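Local coordinates for protein enoyl-CoA hydratase/carnithine racemase (Thermus thermophilus JL-18, PDB 6SL9) that probably catalyses the isomerisation that forms oxepin-CoA during phenylacetic acid catabolism, as a crotonase-family enzyme known as PaaG, at residues A[205-210]-A[231-236]; A[38-43]-A[92-97]; A[12-17]-A[196-201]; A[51-56]-A[185-190]. One frame throughout, in Å; residues are numbered along the deposited sequence. Where two conformers were deposited one is given.

Contact 1: residues A[205-210]-A[231-236]; sequences YALTKK and QGQAGQ
Leu207 on helix 202-214 reaches across to Gln233 and Ala234 on helix 220-235, and its two methyl groups divide the work between a buried and an open side. The helices come nearest at Leu207 and Ala234, whose CA atoms are 7.6 Å apart. On the packed side, Leu207 CD1 lies against the opposite helix itself, 4.0 Å from the backbone N of Ala234. The same methyl is 4.2 Å from Ala234 CB and 4.1 Å from Gln233 CB, so it rests where the two residues join. With CG beside the backbone N (chi1 -62°) and CD1 carried outward in an extended chain (chi2 172°), the leucine spans the gap between the helices. Toward solvent the contact is thinner. Gln233, an exposed residue, runs at about a right angle to Leu207, and its OE1 passes 3.7 Å from Leu207 CD2; this is van der Waals contact between an amide oxygen and a methyl group.

Elsewhere around the pair the second subunit closes in: Pro139 of that subunit packs on Thr208, while Gln231 NE2 is hydrogen-bonded to Val138 O and Asp140 OD2 of the same subunit. These helices belong to the C-terminal helical region that crotonase-family proteins use in assembling their oligomers. Chemically, the contact between the two segments rests on one leucine, through dispersion and burial, and the small alanine lets the helix backbone come close, whereas the polar end of Gln233 adds a flank that can stay hydrated.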
loop_
_atom_site.group_PDB
_atom_site.type_symbol
_atom_site.label_atom_id
_atom_site.label_comp_id
_atom_site.label_asym_id
_atom_site.label_seq_id
_atom_site.Cartn_x
_atom_site.Cartn_y
_atom_site.Cartn_z
ATOM N N TYR A 205 1.331 17.015 14.405
ATOM C CA TYR A 205 2.042 16.620 13.166
ATOM C C TYR A 205 3.100 15.593 13.519
ATOM O O TYR A 205 3.250 14.570 12.813
ATOM C CB TYR A 205 2.661 17.825 12.470
ATOM C CG TYR A 205 1.715 18.903 11.995
ATOM C CD1 TYR A 205 0.469 18.655 11.476
ATOM C CD2 TYR A 205 2.147 20.215 11.959
ATOM C CE1 TYR A 205 -0.321 19.655 10.933
ATOM C CE2 TYR A 205 1.384 21.232 11.437
ATOM C CZ TYR A 205 0.133 20.969 10.934
ATOM O OH TYR A 205 -0.626 21.975 10.424
ATOM N N ALA A 206 3.905 15.838 14.526
ATOM C CA ALA A 206 5.024 14.950 14.878
ATOM C C ALA A 206 4.520 13.550 15.187
ATOM O O ALA A 206 5.128 12.585 14.764
ATOM C CB ALA A 206 5.706 15.529 16.077
ATOM N N LEU A 207 3.480 13.486 15.994
ATOM C CA LEU A 207 2.963 12.188 16.472
ATOM C C LEU A 207 2.249 11.450 15.340
ATOM O O LEU A 207 2.342 10.225 15.244
ATOM C CB LEU A 207 2.103 12.388 17.719
ATOM C CG LEU A 207 2.844 12.967 18.921
ATOM C CD1 LEU A 207 1.890 13.306 20.014
ATOM C CD2 LEU A 207 3.877 12.040 19.458
ATOM N N THR A 208 1.571 12.180 14.464
ATOM C CA THR A 208 0.945 11.576 13.272
ATOM C C THR A 208 2.010 10.955 12.384
ATOM O O THR A 208 1.813 9.836 11.871
ATOM C CB THR A 208 0.077 12.599 12.537
ATOM O OG1 THR A 208 -0.958 13.041 13.412
ATOM C CG2 THR A 208 -0.554 12.031 11.304
ATOM N N LYS A 209 3.110 11.632 12.212
ATOM C CA LYS A 209 4.219 11.107 11.371
ATOM C C LYS A 209 4.726 9.791 11.935
ATOM O O LYS A 209 5.035 8.875 11.160
ATOM C CB LYS A 209 5.341 12.139 11.300
ATOM C CG LYS A 209 4.989 13.299 10.404
ATOM C CD LYS A 209 6.025 14.388 10.495
ATOM C CE LYS A 209 7.422 13.927 10.104
ATOM N NZ LYS A 209 8.251 15.092 9.642
ATOM N N LYS A 210 4.788 9.663 13.248
ATOM C CA LYS A 210 5.247 8.427 13.897
ATOM C C LYS A 210 4.286 7.294 13.596
ATOM O O LYS A 210 4.720 6.178 13.292
ATOM C CB LYS A 210 5.365 8.661 15.404
ATOM C CG LYS A 210 6.453 9.614 15.849
ATOM C CD LYS A 210 6.720 9.713 17.383
ATOM C CE LYS A 210 7.461 11.018 17.676
ATOM N NZ LYS A 210 8.794 11.102 16.978
ATOM N N GLN A 231 -2.195 9.419 21.259
ATOM C CA GLN A 231 -3.320 10.323 21.525
ATOM C C GLN A 231 -3.297 10.782 22.979
ATOM O O GLN A 231 -3.679 11.943 23.250
ATOM C CB GLN A 231 -4.649 9.663 21.218
ATOM C CG GLN A 231 -5.835 10.616 21.122
ATOM C CD GLN A 231 -5.757 11.415 19.834
ATOM O OE1 GLN A 231 -4.836 12.243 19.625
ATOM N NE2 GLN A 231 -6.655 11.068 18.925
ATOM N N GLY A 232 -2.875 9.954 23.890
ATOM C CA GLY A 232 -2.753 10.372 25.300
ATOM C C GLY A 232 -1.818 11.547 25.390
ATOM O O GLY A 232 -2.083 12.546 26.099
ATOM N N GLN A 233 -0.690 11.469 24.684
ATOM C CA GLN A 233 0.296 12.577 24.644
ATOM C C GLN A 233 -0.336 13.795 23.971
ATOM O O GLN A 233 -0.220 14.915 24.524
ATOM C CB GLN A 233 1.558 12.129 23.939
ATOM C CG GLN A 233 2.284 11.015 24.656
ATOM C CD GLN A 233 3.500 10.488 23.947
ATOM O OE1 GLN A 233 3.997 11.091 22.997
ATOM N NE2 GLN A 233 3.946 9.297 24.360
ATOM N N ALA A 234 -0.926 13.641 22.804
ATOM C CA ALA A 234 -1.507 14.797 22.099
ATOM C C ALA A 234 -2.603 15.477 22.956
ATOM O O ALA A 234 -2.711 16.707 22.996
ATOM C CB ALA A 234 -2.075 14.398 20.753
ATOM N N GLY A 235 -3.346 14.709 23.720
ATOM C CA GLY A 235 -4.454 15.204 24.536
ATOM C C GLY A 235 -3.962 16.056 25.687
ATOM O O GLY A 235 -4.765 16.833 26.206
ATOM N N GLN A 236 -2.694 15.923 26.074
ATOM C CA GLN A 236 -2.153 16.686 27.209
ATOM C C GLN A 236 -1.485 17.979 26.747
ATOM O O GLN A 236 -1.055 18.762 27.572
ATOM C CB GLN A 236 -1.141 15.845 27.961
ATOM C CG GLN A 236 -1.770 14.686 28.704
ATOM C CD GLN A 236 -0.733 13.914 29.451
ATOM O OE1 GLN A 236 -0.286 14.345 30.497
ATOM N NE2 GLN A 236 -0.368 12.754 28.915
#

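Contact 2: residues A[38-43]-A[92-97]; sequences AALKEG and SGLEKP
Helix segment 38-43 faces the chain leaving helix 77-93 at two levels: Leu40 and Leu94 have CA atoms 7.8 Å apart, and Gly43 and Lys96 8.6 Å apart. At the first level the side chains cross at about a right angle, and Leu40 CD2 touches Leu94 CD1 at 4.2 Å in one of the two conformers of Leu94. Leu40 also packs on Leu17 and Leu52, which places the pair between the helices and the sheet. At the second level Lys96 stretches out fully, its CG beside the backbone N (chi1 -60°), and carries NZ to Gly43 O, 2.9 Å away. The donor lies in the carbonyl plane at a C=O...N angle of 148°, while Lys96 CE runs 3.7 Å from the same oxygen. NZ is bound more strongly by Val49 O, and Glu44 O adds a weak bond. A methionine in place of Lys96 would probably leave Gly43 O and Val49 O without their shared donor and loosen the tie between helix end and loop. Thus a buried ammonium is met by main-chain carbonyls near the C-terminal end of helix 30-45, a setting whose dipole would probably favour the charge.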
loop_
_atom_site.group_PDB
_atom_site.type_symbol
_atom_site.label_atom_id
_atom_site.label_comp_id
_atom_site.label_asym_id
_atom_site.label_seq_id
_atom_site.Cartn_x
_atom_site.Cartn_y
_atom_site.Cartn_z
ATOM N N ALA A 38 23.135 18.017 10.575
ATOM C CA ALA A 38 23.343 19.090 11.542
ATOM C C ALA A 38 22.230 20.137 11.390
ATOM O O ALA A 38 21.759 20.699 12.412
ATOM C CB ALA A 38 24.717 19.702 11.396
ATOM N N ALA A 39 21.839 20.458 10.162
ATOM C CA ALA A 39 20.810 21.489 9.914
ATOM C C ALA A 39 19.445 20.994 10.389
ATOM O O ALA A 39 18.683 21.764 10.956
ATOM C CB ALA A 39 20.781 21.830 8.471
ATOM N N LEU A 40 19.103 19.733 10.108
ATOM C CA LEU A 40 17.844 19.127 10.624
ATOM C C LEU A 40 17.812 19.144 12.149
ATOM O O LEU A 40 16.804 19.552 12.754
ATOM C CB LEU A 40 17.694 17.691 10.106
ATOM C CG LEU A 40 17.543 17.530 8.605
ATOM C CD1 LEU A 40 17.712 16.076 8.217
ATOM C CD2 LEU A 40 16.220 18.076 8.094
ATOM N N LYS A 41 18.936 18.764 12.733
ATOM C CA LYS A 41 19.033 18.798 14.209
ATOM C C LYS A 41 18.834 20.228 14.743
ATOM O O LYS A 41 18.122 20.426 15.733
ATOM C CB LYS A 41 20.367 18.206 14.625
ATOM C CG LYS A 41 20.581 18.083 16.126
ATOM C CD LYS A 41 22.002 17.710 16.404
ATOM C CE LYS A 41 22.293 17.561 17.877
ATOM N NZ LYS A 41 23.742 17.422 18.119
ATOM N N GLU A 42 19.510 21.201 14.134
ATOM C CA GLU A 42 19.387 22.606 14.606
ATOM C C GLU A 42 17.936 23.066 14.460
ATOM O O GLU A 42 17.431 23.704 15.370
ATOM C CB GLU A 42 20.285 23.546 13.763
ATOM C CG GLU A 42 20.275 25.008 14.156
ATOM C CD GLU A 42 21.429 25.768 13.480
ATOM O OE1 GLU A 42 21.160 26.433 12.493
ATOM O OE2 GLU A 42 22.601 25.583 13.898
ATOM N N GLY A 43 17.300 22.744 13.332
ATOM C CA GLY A 43 15.917 23.142 13.138
ATOM C C GLY A 43 14.992 22.495 14.150
ATOM O O GLY A 43 14.071 23.156 14.644
ATOM N N SER A 92 13.204 10.798 8.932
ATOM C CA SER A 92 11.985 9.996 9.137
ATOM C C SER A 92 11.273 10.383 10.422
ATOM O O SER A 92 10.033 10.315 10.501
ATOM C CB SER A 92 12.294 8.536 9.132
ATOM O OG SER A 92 12.960 8.106 10.307
ATOM N N GLY A 93 12.054 10.722 11.450
ATOM C CA GLY A 93 11.522 10.968 12.801
ATOM C C GLY A 93 11.379 12.420 13.159
ATOM O O GLY A 93 11.029 12.700 14.282
ATOM N N LEU A 94 11.693 13.324 12.248
ATOM C CA LEU A 94 11.610 14.787 12.498
ATOM C C LEU A 94 10.326 15.118 13.258
ATOM O O LEU A 94 9.240 14.765 12.768
ATOM C CB LEU A 94 11.580 15.495 11.144
ATOM C CG LEU A 94 12.740 16.426 10.839
ATOM C CD1 LEU A 94 12.430 17.247 9.597
ATOM C CD2 LEU A 94 13.058 17.342 12.012
ATOM N N GLU A 95 10.441 15.885 14.328
ATOM C CA GLU A 95 9.266 16.208 15.146
ATOM C C GLU A 95 8.649 17.544 14.740
ATOM O O GLU A 95 7.900 18.157 15.488
ATOM C CB GLU A 95 9.578 16.163 16.644
ATOM C CG GLU A 95 9.935 14.771 17.082
ATOM C CD GLU A 95 9.382 14.340 18.407
ATOM O OE1 GLU A 95 9.145 15.232 19.246
ATOM O OE2 GLU A 95 9.348 13.125 18.684
ATOM N N LYS A 96 8.877 17.968 13.498
ATOM C CA LYS A 96 8.284 19.147 12.841
ATOM C C LYS A 96 7.965 18.727 11.411
ATOM O O LYS A 96 8.663 17.873 10.841
ATOM C CB LYS A 96 9.228 20.336 12.914
ATOM C CG LYS A 96 9.545 20.720 14.348
ATOM C CD LYS A 96 10.553 21.835 14.546
ATOM C CE LYS A 96 10.821 22.055 16.017
ATOM N NZ LYS A 96 11.711 23.202 16.288
ATOM N N PRO A 97 6.946 19.328 10.798
ATOM C CA PRO A 97 6.603 18.974 9.427
ATOM C C PRO A 97 7.666 19.491 8.444
ATOM O O PRO A 97 8.219 20.549 8.617
ATOM C CB PRO A 97 5.283 19.691 9.198
ATOM C CG PRO A 97 5.292 20.843 10.161
ATOM C CD PRO A 97 5.987 20.273 11.381
#

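Contact 3: residues A[12-17]-A[196-201]; sequences DGVLVL and ELAQGP
Ala198 turns its methyl group onto the chain at Gly13 and Val14, where the hairpin between strands 6-11 and 14-19 meets the end of helix 186-197. CB of Ala198 lies 3.8 Å from Gly13 O and 4.0 Å from Gly13 C, so the methyl lies over one face of the Gly13 peptide group, with no polar bond between them. The approach is close: the CA atoms of Gly13 and Ala198 are only 5.4 Å apart. A beta carbon on Gly13 would point toward Ala198 and come within 3.2 Å of its CB, so the absence of a side chain suits this close spacing. Asp12 and Gly13 have the backbone angles of the central residues of a type II' turn, with the glycine second.

Val14 supplies the second touch. Its CG1 is anti to the backbone N (chi1 -180°), which leaves CG2 beside that N, on the side of Ala198; CG2 and Ala198 CB stand 4.1 Å apart. The valine also packs on Leu191, Ala194 and Lys195 of helix 186-197 and on Leu53 of the adjoining strand. Ala198 itself sits in a type I turn from Leu197 to Gly200, closed by Gly200 N to Leu197 O at 3.0 Å, through which the chain passes on to helix 202-214. Arg50 reinforces the neighbourhood, giving NH2 to Gly200 O. The contact is therefore one of shape: methyl groups and a bare glycine backbone fit closely, and directional bonds lie around the contact, in the strand pairing and at Arg50.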
loop_
_atom_site.group_PDB
_atom_site.type_symbol
_atom_site.label_atom_id
_atom_site.label_comp_id
_atom_site.label_asym_id
_atom_site.label_seq_id
_atom_site.Cartn_x
_atom_site.Cartn_y
_atom_site.Cartn_z
ATOM N N ASP A 12 10.087 33.603 9.159
ATOM C CA ASP A 12 9.058 33.346 10.209
ATOM C C ASP A 12 9.428 32.091 10.990
ATOM O O ASP A 12 10.504 31.990 11.639
ATOM C CB ASP A 12 7.678 33.031 9.598
ATOM C CG ASP A 12 6.970 34.153 8.846
ATOM O OD1 ASP A 12 7.609 35.208 8.543
ATOM O OD2 ASP A 12 5.756 33.979 8.555
ATOM N N GLY A 13 8.487 31.174 10.980
ATOM C CA GLY A 13 8.587 29.885 11.687
ATOM C C GLY A 13 9.152 28.755 10.834
ATOM O O GLY A 13 9.072 27.603 11.255
ATOM N N VAL A 14 9.699 29.072 9.658
ATOM C CA VAL A 14 10.183 28.058 8.701
ATOM C C VAL A 14 11.709 28.121 8.608
ATOM O O VAL A 14 12.263 29.189 8.289
ATOM C CB VAL A 14 9.526 28.234 7.319
ATOM C CG1 VAL A 14 10.044 27.165 6.353
ATOM C CG2 VAL A 14 8.021 28.185 7.426
ATOM N N LEU A 15 12.351 26.980 8.752
ATOM C CA LEU A 15 13.771 26.852 8.396
ATOM C C LEU A 15 13.823 26.333 6.950
ATOM O O LEU A 15 13.418 25.218 6.716
ATOM C CB LEU A 15 14.506 25.953 9.383
ATOM C CG LEU A 15 15.970 25.717 9.066
ATOM C CD1 LEU A 15 16.785 26.986 9.142
ATOM C CD2 LEU A 15 16.569 24.695 10.006
ATOM N N VAL A 16 14.421 27.133 6.078
ATOM C CA VAL A 16 14.603 26.795 4.663
ATOM C C VAL A 16 16.017 26.262 4.479
ATOM O O VAL A 16 17.001 26.993 4.766
ATOM C CB VAL A 16 14.323 27.999 3.774
ATOM C CG1 VAL A 16 14.443 27.548 2.318
ATOM C CG2 VAL A 16 12.970 28.621 3.996
ATOM N N LEU A 17 16.079 25.038 4.026
ATOM C CA LEU A 17 17.344 24.327 3.735
ATOM C C LEU A 17 17.497 24.154 2.233
ATOM O O LEU A 17 16.581 23.650 1.598
ATOM C CB LEU A 17 17.358 22.963 4.420
ATOM C CG LEU A 17 17.192 23.006 5.944
ATOM C CD1 LEU A 17 17.259 21.613 6.549
ATOM C CD2 LEU A 17 18.207 23.949 6.619
ATOM N N GLU A 196 2.049 27.958 6.642
ATOM C CA GLU A 196 0.746 27.500 7.170
ATOM C C GLU A 196 1.020 26.380 8.160
ATOM O O GLU A 196 0.473 26.388 9.256
ATOM C CB GLU A 196 -0.159 26.992 6.051
ATOM C CG GLU A 196 -0.722 28.016 5.084
ATOM C CD GLU A 196 -1.811 27.483 4.156
ATOM O OE1 GLU A 196 -2.263 26.316 4.358
ATOM O OE2 GLU A 196 -2.234 28.254 3.254
ATOM N N LEU A 197 1.888 25.435 7.795
ATOM C CA LEU A 197 2.228 24.336 8.722
ATOM C C LEU A 197 2.899 24.869 9.973
ATOM O O LEU A 197 2.707 24.338 11.023
ATOM C CB LEU A 197 3.094 23.286 8.021
ATOM C CG LEU A 197 2.374 22.519 6.907
ATOM C CD1 LEU A 197 3.365 21.845 6.001
ATOM C CD2 LEU A 197 1.421 21.477 7.501
ATOM N N ALA A 198 3.693 25.922 9.856
ATOM C CA ALA A 198 4.392 26.513 10.997
ATOM C C ALA A 198 3.411 27.218 11.955
ATOM O O ALA A 198 3.833 27.585 13.045
ATOM C CB ALA A 198 5.399 27.507 10.494
ATOM N N GLN A 199 2.135 27.377 11.577
ATOM C CA GLN A 199 1.079 27.896 12.485
ATOM C C GLN A 199 0.251 26.743 13.032
ATOM O O GLN A 199 -0.632 26.974 13.855
ATOM C CB GLN A 199 0.168 28.869 11.724
ATOM C CG GLN A 199 0.896 30.128 11.268
ATOM C CD GLN A 199 1.340 30.980 12.442
ATOM O OE1 GLN A 199 2.455 31.478 12.486
ATOM N NE2 GLN A 199 0.476 31.130 13.441
ATOM N N GLY A 200 0.493 25.523 12.607
ATOM C CA GLY A 200 -0.341 24.386 12.968
ATOM C C GLY A 200 0.119 23.697 14.242
ATOM O O GLY A 200 1.086 24.081 14.915
ATOM N N PRO A 201 -0.589 22.610 14.601
ATOM C CA PRO A 201 -0.338 21.904 15.866
ATOM C C PRO A 201 0.861 20.965 15.693
ATOM O O PRO A 201 0.703 19.794 15.383
ATOM C CB PRO A 201 -1.651 21.149 16.117
ATOM C CG PRO A 201 -2.199 20.877 14.727
ATOM C CD PRO A 201 -1.792 22.085 13.900
#

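Contact 4: residues A[51-56]-A[185-190]; sequences ALLLTG and KLMEEA
Strand 51-56 and helix 186-190 run almost antiparallel, their axes 10.4 Å apart at an angle of 165°, and Leu53 and Thr55 meet Met187 and Ala190 between them. The apolar contacts centre on Leu53. Its CG is anti to the backbone N (chi1 175°), and the two methyls separate: CD1 presses on Ala190 CB at 3.7 Å, while CD2 meets Met187 CE at 3.9 Å.

Sulfur contacts form the second group. Met187 bends at chi2 and chi3, which brings SD within 3.7 Å of Thr55 CG2 and 3.8 Å of Thr55 OG1, the two side chains meeting tip to tip. CE, 3.8 Å from the same CG2, thus bridges Thr55 and Leu53. The polar part lies to one side: Thr55 OG1 is hydrogen-bonded to Ala101 O on the adjacent strand 98-102. Replacing Met187 with an alanine here would probably open a gap over Thr55 CG2 and deprive Leu53 CD2 of its nearest neighbour on the helix.

The helix is thus seated on the beta sheet of the crotonase core by dispersion, with a flexible thioether filling the edge of the interface and the threonine hydroxyl satisfied within the sheet.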
loop_
_atom_site.group_PDB
_atom_site.type_symbol
_atom_site.label_atom_id
_atom_site.label_comp_id
_atom_site.label_asym_id
_atom_site.label_seq_id
_atom_site.Cartn_x
_atom_site.Cartn_y
_atom_site.Cartn_z
ATOM N N ALA A 51 8.392 24.520 11.216
ATOM C CA ALA A 51 8.332 23.738 9.970
ATOM C C ALA A 51 9.648 23.882 9.240
ATOM O O ALA A 51 10.349 24.885 9.450
ATOM C CB ALA A 51 7.192 24.205 9.094
ATOM N N LEU A 52 9.979 22.926 8.392
ATOM C CA LEU A 52 11.179 22.977 7.547
ATOM C C LEU A 52 10.758 22.867 6.084
ATOM O O LEU A 52 9.726 22.255 5.772
ATOM C CB LEU A 52 12.119 21.847 7.937
ATOM C CG LEU A 52 12.899 22.014 9.245
ATOM C CD1 LEU A 52 12.018 21.697 10.439
ATOM C CD2 LEU A 52 14.108 21.127 9.278
ATOM N N LEU A 53 11.586 23.476 5.236
ATOM C CA LEU A 53 11.391 23.433 3.777
ATOM C C LEU A 53 12.750 23.039 3.177
ATOM O O LEU A 53 13.738 23.730 3.459
ATOM C CB LEU A 53 10.954 24.789 3.245
ATOM C CG LEU A 53 10.823 24.969 1.729
ATOM C CD1 LEU A 53 9.932 23.955 1.082
ATOM C CD2 LEU A 53 10.331 26.393 1.458
ATOM N N LEU A 54 12.800 22.016 2.326
ATOM C CA LEU A 54 14.032 21.537 1.687
ATOM C C LEU A 54 13.880 21.689 0.184
ATOM O O LEU A 54 12.881 21.222 -0.388
ATOM C CB LEU A 54 14.243 20.064 2.094
ATOM C CG LEU A 54 15.466 19.390 1.442
ATOM C CD1 LEU A 54 16.775 20.045 1.880
ATOM C CD2 LEU A 54 15.456 17.916 1.828
ATOM N N THR A 55 14.897 22.263 -0.432
ATOM C CA THR A 55 14.950 22.441 -1.891
ATOM C C THR A 55 16.400 22.361 -2.362
ATOM O O THR A 55 17.300 22.218 -1.541
ATOM C CB THR A 55 14.247 23.743 -2.268
ATOM O OG1 THR A 55 13.919 23.682 -3.664
ATOM C CG2 THR A 55 15.053 24.986 -1.967
ATOM N N GLY A 56 16.601 22.474 -3.671
ATOM C CA GLY A 56 17.945 22.476 -4.258
ATOM C C GLY A 56 18.259 23.796 -4.933
ATOM O O GLY A 56 17.383 24.487 -5.454
ATOM N N LYS A 185 7.154 29.940 -9.564
ATOM C CA LYS A 185 6.240 30.042 -8.396
ATOM C C LYS A 185 6.504 28.957 -7.349
ATOM O O LYS A 185 5.901 28.985 -6.271
ATOM C CB LYS A 185 4.809 29.943 -8.899
ATOM C CG LYS A 185 4.371 31.114 -9.779
ATOM C CD LYS A 185 4.262 32.405 -9.031
ATOM C CE LYS A 185 3.358 33.385 -9.749
ATOM N NZ LYS A 185 4.025 34.695 -9.912
ATOM N N LEU A 186 7.400 28.014 -7.623
ATOM C CA LEU A 186 7.561 26.846 -6.730
ATOM C C LEU A 186 7.940 27.331 -5.335
ATOM O O LEU A 186 7.316 26.849 -4.383
ATOM C CB LEU A 186 8.614 25.900 -7.303
ATOM C CG LEU A 186 9.001 24.768 -6.340
ATOM C CD1 LEU A 186 7.850 23.815 -6.098
ATOM C CD2 LEU A 186 10.183 23.982 -6.839
ATOM N N MET A 187 8.964 28.151 -5.183
ATOM C CA MET A 187 9.404 28.526 -3.824
ATOM C C MET A 187 8.337 29.361 -3.106
ATOM O O MET A 187 8.099 29.117 -1.919
ATOM C CB MET A 187 10.777 29.198 -3.831
ATOM C CG MET A 187 11.896 28.192 -4.129
ATOM S SD MET A 187 11.962 26.841 -2.920
ATOM C CE MET A 187 12.488 27.785 -1.480
ATOM N N GLU A 188 7.643 30.250 -3.811
ATOM C CA GLU A 188 6.543 31.031 -3.187
ATOM C C GLU A 188 5.475 30.077 -2.660
ATOM O O GLU A 188 5.015 30.227 -1.523
ATOM C CB GLU A 188 5.996 32.022 -4.227
ATOM C CG GLU A 188 4.941 32.971 -3.677
ATOM C CD GLU A 188 4.153 33.750 -4.726
ATOM O OE1 GLU A 188 3.055 34.259 -4.384
ATOM O OE2 GLU A 188 4.629 33.844 -5.856
ATOM N N GLU A 189 5.063 29.120 -3.456
ATOM C CA GLU A 189 3.976 28.200 -3.050
ATOM C C GLU A 189 4.492 27.293 -1.917
ATOM O O GLU A 189 3.727 27.022 -0.971
ATOM C CB GLU A 189 3.454 27.414 -4.277
ATOM C CG GLU A 189 2.759 28.280 -5.297
ATOM C CD GLU A 189 1.446 27.852 -5.868
ATOM O OE1 GLU A 189 1.103 28.423 -6.937
ATOM O OE2 GLU A 189 0.697 27.105 -5.196
ATOM N N ALA A 190 5.698 26.782 -2.029
ATOM C CA ALA A 190 6.205 25.830 -1.015
ATOM C C ALA A 190 6.363 26.594 0.299
ATOM O O ALA A 190 6.070 26.062 1.364
ATOM C CB ALA A 190 7.517 25.220 -1.476
#

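Contacts 3 and 4, with centres 11 Å apart, fix helix 186-197 against neighbouring strands 14-19 and 51-56 of one sheet; Leu15 O to Leu53 N and Leu53 O to Leu17 N join them through strand pairing. Along the chain, contact 4 is nested in the loop that contact 3 closes. Contact 2, 12 Å from contact 3 and 16 Å from contact 4, lies in the same loop and binds helix 30-45 to the chain entering strand 98-102. Contact 1 follows in the C-terminal helices, 16 Å from contact 2, linked to it by the Lys210-Glu95 salt bridge. The crotonase core is thereby continuous with the helical region that meets the second subunit.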